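Local coordinates for protein nicotinamide riboside transporter PnuC (Neisseria mucosa ATCC 25996, PDB 4QTN) that probably carries nicotinamide riboside, a vitamin B3 form and NAD precursor, across the bacterial inner membrane as a homotrimeric permease, at residues C[73-78]-C[211-216]; C[31-36]-C[206-211]. All coordinates share one frame; numbering follows the deposited sequence.

Interaction 1: residues C[73-78]-C[211-216]; sequences SLYAYV and LLMYVM
In the transmembrane bundle beside the nicotinamide riboside pocket, helix 64-80 meets helix 208-234 through Tyr75 on one side and Met213 and Tyr214 on the other. The backbones stay well apart, with 10.8 Å between Tyr75 CA and Met213 CA, so the gap is bridged by long side chains. With CG anti to the backbone N (chi1 174°), the Tyr75 ring extends toward helix 208-234. The two tyrosine side chains cross at roughly a right angle. CE2 of Tyr214 meets CE1 of Tyr75 at 3.7 Å, near the plane of the Tyr214 ring. The ring planes are inclined at 50°. This oblique pair borders the substrate site within the transporter's bundle of eight transmembrane helices: the side chain of Tyr214 comes within about 4 Å of the bound nicotinamide riboside at nearest atoms, and it also packs on Asn189, a substrate-binding residue of helix 181-198. Met213, a selenomethionine in the crystal, runs extended as far as SE and then turns about the CG-SE bond (chi3 73°), which brings CE to 4.0 Å from Tyr75 CD1, obliquely to the ring. Tyr75 OH and Tyr214 OH lie 3.6 Å apart without forming a hydrogen bond; the Tyr75 hydroxyl is instead hydrogen-bonded to Glu87 OE1 and Trp196 NE1, which hold the phenol end in place.

Interaction 2: residues C[31-36]-C[206-211]; sequences AVVFVF and TSLPLL
No planar group takes part across this contact; its one ring, the C-gamma-exo pyrrolidine of Pro209, is met at CG by Val33 CG1, 4.0 Å away, and the two side chains cross at about a right angle. The other methyl of Val33, CG2, turns to Leu208, whose CD2 lies 3.7 Å from it. The fork of Val33 therefore spans two consecutive residues, one branch to each, in wholly apolar packing. Val33 sits in the last turn of helix 17-34, and Leu208 and Pro209 begin the first turn of helix 208-234, so the C-terminal end of one membrane helix rests against the N-terminal end of another on what is inferred to be the periplasmic side. Ser207 occupies the N-cap position, and its carbonyl O receives Leu211 N at 3.1 Å. Pro209, with no N-H to offer, fits this first turn, where the backbone nitrogens have no preceding helical carbonyl to bond. The backbones come close here, Val33 CA to Pro209 CA being 6.8 Å. Outside the pair, Pro209 also packs on Ser44 of helix 41-59, and Val33 touches Val162 of a neighbouring subunit, placing this helix-end junction at the trimer interface.

How the interactions relate
Going from the N terminus, the chain first passes 31-36 at the end of helix 17-34 and then 73-78 on helix 64-80. After helices 85-107, 128-147, 158-175 and 181-198 it reaches 206-211, where helix 208-234 begins and interaction 2 closes; the next turn, 211-216, closes interaction 1. The two loops, with 169 and 132 residues between their segments, therefore cross. Segments 206-211 and 211-216 overlap at Leu211, which makes neither contact. Leu210 of segment 206-211 packs on helix 64-80, its CD1 lying 3.7 Å from Val78 CG1, and Leu212 CD1 approaches Val33 CG2 at 4.3 Å. Helix 208-234 is thus tied to helix 17-34 near the presumed periplasmic end and to helix 64-80 deeper, toward the substrate pocket.

Interaction 1: residues C[73-78]-C[211-216]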
ATOM      1  N   SER C  73      19.551 -14.427 -11.795  1.00123.52           N
ATOM      2  CA  SER C  73      20.701 -15.287 -11.505  1.00124.26           C
ATOM      3  C   SER C  73      21.360 -14.798 -10.242  1.00122.42           C
ATOM      4  O   SER C  73      21.350 -15.483  -9.210  1.00118.73           O
ATOM      5  CB  SER C  73      21.700 -15.251 -12.663  1.00123.61           C
ATOM      6  OG  SER C  73      21.076 -15.611 -13.879  1.00120.85           O
ATOM      7  N   LEU C  74      21.898 -13.587 -10.317  1.00120.36           N
ATOM      8  CA  LEU C  74      22.408 -12.910  -9.152  1.00122.78           C
ATOM      9  C   LEU C  74      21.477 -13.096  -7.946  1.00119.68           C
ATOM     10  O   LEU C  74      21.877 -13.678  -6.927  1.00116.68           O
ATOM     11  CB  LEU C  74      22.631 -11.426  -9.457  1.00122.25           C
ATOM     12  CG  LEU C  74      23.645 -11.124 -10.577  1.00126.91           C
ATOM     13  CD1 LEU C  74      23.835  -9.624 -10.752  1.00125.27           C
ATOM     14  CD2 LEU C  74      24.980 -11.807 -10.319  1.00131.06           C
ATOM     15  N   TYR C  75      20.230 -12.634  -8.078  1.00116.57           N
ATOM     16  CA  TYR C  75      19.261 -12.719  -6.981  1.00116.92           C
ATOM     17  C   TYR C  75      19.199 -14.132  -6.432  1.00126.15           C
ATOM     18  O   TYR C  75      19.104 -14.329  -5.217  1.00127.36           O
ATOM     19  CB  TYR C  75      17.871 -12.248  -7.431  1.00114.69           C
ATOM     20  CG  TYR C  75      16.753 -12.439  -6.404  1.00116.53           C
ATOM     21  CD1 TYR C  75      16.450 -11.446  -5.473  1.00118.36           C
ATOM     22  CD2 TYR C  75      15.972 -13.590  -6.403  1.00119.71           C
ATOM     23  CE1 TYR C  75      15.420 -11.616  -4.549  1.00118.92           C
ATOM     24  CE2 TYR C  75      14.950 -13.770  -5.481  1.00120.37           C
ATOM     25  CZ  TYR C  75      14.678 -12.782  -4.564  1.00118.66           C
ATOM     26  OH  TYR C  75      13.671 -12.967  -3.660  1.00122.20           O
ATOM     27  N   ALA C  76      19.289 -15.120  -7.320  1.00133.28           N
ATOM     28  CA  ALA C  76      19.225 -16.518  -6.893  1.00144.22           C
ATOM     29  C   ALA C  76      20.355 -16.828  -5.920  1.00145.22           C
ATOM     30  O   ALA C  76      20.146 -17.470  -4.887  1.00143.83           O
ATOM     31  CB  ALA C  76      19.269 -17.455  -8.094  1.00153.48           C
ATOM     32  N   TYR C  77      21.548 -16.342  -6.245  1.00142.38           N
ATOM     33  CA  TYR C  77      22.707 -16.515  -5.387  1.00146.18           C
ATOM     34  C   TYR C  77      22.479 -15.776  -4.062  1.00140.17           C
ATOM     35  O   TYR C  77      22.477 -16.387  -2.989  1.00138.93           O
ATOM     36  CB  TYR C  77      23.960 -15.998  -6.110  1.00148.92           C
ATOM     37  CG  TYR C  77      25.230 -16.021  -5.302  1.00151.90           C
ATOM     38  CD1 TYR C  77      25.986 -17.173  -5.198  1.00161.08           C
ATOM     39  CD2 TYR C  77      25.699 -14.867  -4.683  1.00150.30           C
ATOM     40  CE1 TYR C  77      27.163 -17.190  -4.473  1.00172.84           C
ATOM     41  CE2 TYR C  77      26.871 -14.869  -3.955  1.00158.95           C
ATOM     42  CZ  TYR C  77      27.602 -16.029  -3.850  1.00171.16           C
ATOM     43  OH  TYR C  77      28.779 -16.032  -3.129  1.00183.19           O
ATOM     44  N   VAL C  78      22.202 -14.478  -4.164  1.00132.83           N
ATOM     45  CA  VAL C  78      22.029 -13.616  -3.000  1.00131.19           C
ATOM     46  C   VAL C  78      20.905 -14.091  -2.070  1.00132.65           C
ATOM     47  O   VAL C  78      20.988 -13.904  -0.864  1.00138.12           O
ATOM     48  CB  VAL C  78      21.784 -12.139  -3.415  1.00129.69           C
ATOM     49  CG1 VAL C  78      21.533 -11.257  -2.194  1.00129.08           C
ATOM     50  CG2 VAL C  78      22.957 -11.609  -4.235  1.00127.69           C
ATOM     51  N   LEU C 211      15.213  -6.100  -0.517  1.00108.83           N
ATOM     52  CA  LEU C 211      13.986  -5.762   0.190  1.00105.14           C
ATOM     53  C   LEU C 211      13.411  -4.478  -0.380  1.00108.68           C
ATOM     54  O   LEU C 211      12.205  -4.382  -0.605  1.00113.31           O
ATOM     55  CB  LEU C 211      14.230  -5.614   1.693  1.00104.99           C
ATOM     56  CG  LEU C 211      13.067  -5.076   2.547  1.00103.84           C
ATOM     57  CD1 LEU C 211      11.739  -5.770   2.231  1.00102.44           C
ATOM     58  CD2 LEU C 211      13.400  -5.201   4.020  1.00105.32           C
ATOM     59  N   LEU C 212      14.275  -3.492  -0.630  1.00112.45           N
ATOM     60  CA  LEU C 212      13.825  -2.260  -1.267  1.00111.69           C
ATOM     61  C   LEU C 212      13.355  -2.520  -2.680  1.00110.79           C
ATOM     62  O   LEU C 212      12.345  -1.967  -3.116  1.00109.56           O
ATOM     63  CB  LEU C 212      14.904  -1.177  -1.252  1.00111.17           C
ATOM     64  CG  LEU C 212      14.617   0.028  -0.344  1.00114.70           C
ATOM     65  CD1 LEU C 212      15.487   1.195  -0.749  1.00128.87           C
ATOM     66  CD2 LEU C 212      13.155   0.445  -0.374  1.00108.89           C
HETATM   67  N   MSE C 213      14.072  -3.390  -3.387  1.00111.23           N
HETATM   68  CA  MSE C 213      13.681  -3.767  -4.729  1.00110.04           C
HETATM   69  C   MSE C 213      12.248  -4.262  -4.772  1.00106.53           C
HETATM   70  O   MSE C 213      11.472  -3.828  -5.622  1.00108.13           O
HETATM   71  CB  MSE C 213      14.604  -4.821  -5.282  1.00112.06           C
HETATM   72  CG  MSE C 213      14.105  -5.192  -6.658  1.00115.16           C
HETATM   73 SE   MSE C 213      15.170  -6.672  -7.328  1.00131.38          SE
HETATM   74  CE  MSE C 213      14.409  -8.072  -6.180  1.00129.36           C
ATOM     75  N   TYR C 214      11.878  -5.162  -3.857  1.00102.36           N
ATOM     76  CA  TYR C 214      10.512  -5.699  -3.839  1.00 96.87           C
ATOM     77  C   TYR C 214       9.431  -4.701  -3.491  1.00 98.55           C
ATOM     78  O   TYR C 214       8.278  -4.902  -3.859  1.00104.33           O
ATOM     79  CB  TYR C 214      10.397  -6.958  -2.981  1.00 97.78           C
ATOM     80  CG  TYR C 214      10.696  -8.166  -3.772  1.00 99.97           C
ATOM     81  CD1 TYR C 214       9.708  -8.787  -4.514  1.00 99.69           C
ATOM     82  CD2 TYR C 214      11.998  -8.625  -3.894  1.00106.61           C
ATOM     83  CE1 TYR C 214       9.996  -9.868  -5.322  1.00104.80           C
ATOM     84  CE2 TYR C 214      12.303  -9.714  -4.691  1.00110.77           C
ATOM     85  CZ  TYR C 214      11.299 -10.329  -5.411  1.00110.27           C
ATOM     86  OH  TYR C 214      11.591 -11.409  -6.213  1.00116.04           O
ATOM     87  N   VAL C 215       9.786  -3.613  -2.808  1.00 95.92           N
ATOM     88  CA  VAL C 215       8.831  -2.524  -2.636  1.00 96.27           C
ATOM     89  C   VAL C 215       8.613  -1.807  -3.965  1.00100.20           C
ATOM     90  O   VAL C 215       7.481  -1.554  -4.350  1.00101.37           O
ATOM     91  CB  VAL C 215       9.228  -1.545  -1.517  1.00102.01           C
ATOM     92  CG1 VAL C 215       8.241  -0.378  -1.428  1.00 98.76           C
ATOM     93  CG2 VAL C 215       9.277  -2.278  -0.199  1.00109.87           C
HETATM   94  N   MSE C 216       9.697  -1.550  -4.698  1.00105.36           N
HETATM   95  CA  MSE C 216       9.590  -0.893  -6.011  1.00105.20           C
HETATM   96  C   MSE C 216       8.875  -1.797  -6.984  1.00 99.37           C
HETATM   97  O   MSE C 216       8.121  -1.331  -7.832  1.00 98.13           O
HETATM   98  CB  MSE C 216      10.959  -0.492  -6.526  1.00108.57           C
HETATM   99  CG  MSE C 216      11.720   0.257  -5.437  1.00117.74           C
HETATM  100 SE   MSE C 216      13.565   0.637  -6.037  1.00140.59          SE
HETATM  101  CE  MSE C 216      14.061   1.900  -4.612  1.00145.62           C
TER

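Interaction 2: residues C[31-36]-C[206-211]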
ATOM      1  N   ALA C  31      20.929   3.506  -6.330  1.00110.23           N
ATOM      2  CA  ALA C  31      22.292   4.063  -6.362  1.00112.69           C
ATOM      3  C   ALA C  31      22.666   4.597  -5.008  1.00118.00           C
ATOM      4  O   ALA C  31      23.753   4.318  -4.499  1.00125.14           O
ATOM      5  CB  ALA C  31      22.402   5.165  -7.401  1.00107.11           C
ATOM      6  N   VAL C  32      21.756   5.362  -4.413  1.00116.98           N
ATOM      7  CA  VAL C  32      22.003   5.974  -3.118  1.00117.96           C
ATOM      8  C   VAL C  32      22.163   4.929  -1.992  1.00123.02           C
ATOM      9  O   VAL C  32      23.015   5.095  -1.125  1.00132.21           O
ATOM     10  CB  VAL C  32      20.946   7.050  -2.783  1.00112.67           C
ATOM     11  CG1 VAL C  32      21.027   7.460  -1.323  1.00115.55           C
ATOM     12  CG2 VAL C  32      21.133   8.258  -3.687  1.00108.66           C
ATOM     13  N   VAL C  33      21.394   3.831  -2.042  1.00119.43           N
ATOM     14  CA  VAL C  33      21.579   2.726  -1.058  1.00121.95           C
ATOM     15  C   VAL C  33      22.953   2.036  -1.154  1.00125.65           C
ATOM     16  O   VAL C  33      23.509   1.598  -0.143  1.00127.74           O
ATOM     17  CB  VAL C  33      20.427   1.689  -1.098  1.00118.62           C
ATOM     18  CG1 VAL C  33      20.961   0.278  -1.311  1.00119.64           C
ATOM     19  CG2 VAL C  33      19.605   1.761   0.180  1.00120.09           C
ATOM     20  N   PHE C  34      23.504   1.987  -2.367  1.00127.92           N
ATOM     21  CA  PHE C  34      24.803   1.355  -2.624  1.00136.50           C
ATOM     22  C   PHE C  34      25.987   2.292  -2.332  1.00145.78           C
ATOM     23  O   PHE C  34      27.038   1.846  -1.866  1.00155.15           O
ATOM     24  CB  PHE C  34      24.862   0.842  -4.067  1.00133.65           C
ATOM     25  CG  PHE C  34      26.250   0.717  -4.619  1.00133.64           C
ATOM     26  CD1 PHE C  34      26.864   1.800  -5.252  1.00131.59           C
ATOM     27  CD2 PHE C  34      26.929  -0.491  -4.550  1.00138.48           C
ATOM     28  CE1 PHE C  34      28.137   1.682  -5.771  1.00135.04           C
ATOM     29  CE2 PHE C  34      28.210  -0.616  -5.071  1.00142.78           C
ATOM     30  CZ  PHE C  34      28.815   0.473  -5.677  1.00140.00           C
ATOM     31  N   VAL C  35      25.823   3.588  -2.607  1.00144.72           N
ATOM     32  CA  VAL C  35      26.844   4.566  -2.200  1.00148.34           C
ATOM     33  C   VAL C  35      26.875   4.674  -0.659  1.00149.51           C
ATOM     34  O   VAL C  35      27.472   5.572  -0.102  1.00156.79           O
ATOM     35  CB  VAL C  35      26.664   5.956  -2.895  1.00146.19           C
ATOM     36  CG1 VAL C  35      27.915   6.812  -2.725  1.00148.85           C
ATOM     37  CG2 VAL C  35      26.389   5.775  -4.377  1.00143.37           C
ATOM     38  N   PHE C  36      26.248   3.710   0.004  1.00144.42           N
ATOM     39  CA  PHE C  36      26.362   3.564   1.436  1.00148.44           C
ATOM     40  C   PHE C  36      26.974   2.225   1.757  1.00156.42           C
ATOM     41  O   PHE C  36      27.663   2.077   2.758  1.00168.66           O
ATOM     42  CB  PHE C  36      24.993   3.652   2.086  1.00143.38           C
ATOM     43  CG  PHE C  36      24.600   5.039   2.501  1.00140.59           C
ATOM     44  CD1 PHE C  36      24.158   5.964   1.560  1.00133.52           C
ATOM     45  CD2 PHE C  36      24.630   5.414   3.845  1.00143.18           C
ATOM     46  CE1 PHE C  36      23.752   7.235   1.950  1.00131.63           C
ATOM     47  CE2 PHE C  36      24.240   6.689   4.235  1.00142.57           C
ATOM     48  CZ  PHE C  36      23.798   7.598   3.285  1.00136.73           C
ATOM     49  N   THR C 206      19.033  -9.275   6.759  1.00140.00           N
ATOM     50  CA  THR C 206      18.487  -9.189   5.389  1.00130.25           C
ATOM     51  C   THR C 206      19.308  -8.211   4.523  1.00130.28           C
ATOM     52  O   THR C 206      20.242  -7.552   5.021  1.00143.45           O
ATOM     53  CB  THR C 206      17.001  -8.773   5.375  1.00119.00           C
ATOM     54  OG1 THR C 206      16.624  -8.451   4.046  1.00115.16           O
ATOM     55  CG2 THR C 206      16.761  -7.569   6.241  1.00117.17           C
ATOM     56  N   SER C 207      18.994  -8.143   3.234  1.00123.06           N
ATOM     57  CA  SER C 207      19.686  -7.211   2.355  1.00125.85           C
ATOM     58  C   SER C 207      18.775  -6.095   1.889  1.00119.24           C
ATOM     59  O   SER C 207      17.731  -6.333   1.295  1.00111.71           O
ATOM     60  CB  SER C 207      20.353  -7.931   1.167  1.00129.78           C
ATOM     61  OG  SER C 207      19.469  -8.077   0.073  1.00128.97           O
ATOM     62  N   LEU C 208      19.185  -4.864   2.159  1.00124.35           N
ATOM     63  CA  LEU C 208      18.366  -3.710   1.831  1.00122.20           C
ATOM     64  C   LEU C 208      18.129  -3.495   0.333  1.00121.40           C
ATOM     65  O   LEU C 208      17.019  -3.159  -0.055  1.00122.59           O
ATOM     66  CB  LEU C 208      18.897  -2.441   2.474  1.00124.04           C
ATOM     67  CG  LEU C 208      17.769  -1.565   3.002  1.00123.49           C
ATOM     68  CD1 LEU C 208      17.286  -2.082   4.358  1.00124.68           C
ATOM     69  CD2 LEU C 208      18.203  -0.111   3.094  1.00126.71           C
ATOM     70  N   PRO C 209      19.163  -3.710  -0.519  1.00121.23           N
ATOM     71  CA  PRO C 209      18.899  -3.461  -1.934  1.00118.27           C
ATOM     72  C   PRO C 209      17.736  -4.303  -2.482  1.00116.99           C
ATOM     73  O   PRO C 209      16.974  -3.826  -3.328  1.00120.19           O
ATOM     74  CB  PRO C 209      20.214  -3.849  -2.618  1.00121.92           C
ATOM     75  CG  PRO C 209      21.247  -3.738  -1.556  1.00128.68           C
ATOM     76  CD  PRO C 209      20.561  -4.127  -0.284  1.00127.39           C
ATOM     77  N   LEU C 210      17.582  -5.528  -1.986  1.00115.50           N
ATOM     78  CA  LEU C 210      16.565  -6.427  -2.534  1.00111.99           C
ATOM     79  C   LEU C 210      15.205  -6.332  -1.831  1.00110.12           C
ATOM     80  O   LEU C 210      14.162  -6.456  -2.480  1.00109.56           O
ATOM     81  CB  LEU C 210      17.069  -7.872  -2.597  1.00112.79           C
ATOM     82  CG  LEU C 210      18.289  -8.124  -3.497  1.00117.27           C
ATOM     83  CD1 LEU C 210      18.524  -9.612  -3.694  1.00118.88           C
ATOM     84  CD2 LEU C 210      18.145  -7.422  -4.840  1.00116.87           C
ATOM     85  N   LEU C 211      15.213  -6.100  -0.517  1.00108.83           N
ATOM     86  CA  LEU C 211      13.986  -5.762   0.190  1.00105.14           C
ATOM     87  C   LEU C 211      13.411  -4.478  -0.380  1.00108.68           C
ATOM     88  O   LEU C 211      12.205  -4.382  -0.605  1.00113.31           O
ATOM     89  CB  LEU C 211      14.230  -5.614   1.693  1.00104.99           C
ATOM     90  CG  LEU C 211      13.067  -5.076   2.547  1.00103.84           C
ATOM     91  CD1 LEU C 211      11.739  -5.770   2.231  1.00102.44           C
ATOM     92  CD2 LEU C 211      13.400  -5.201   4.020  1.00105.32           C
TER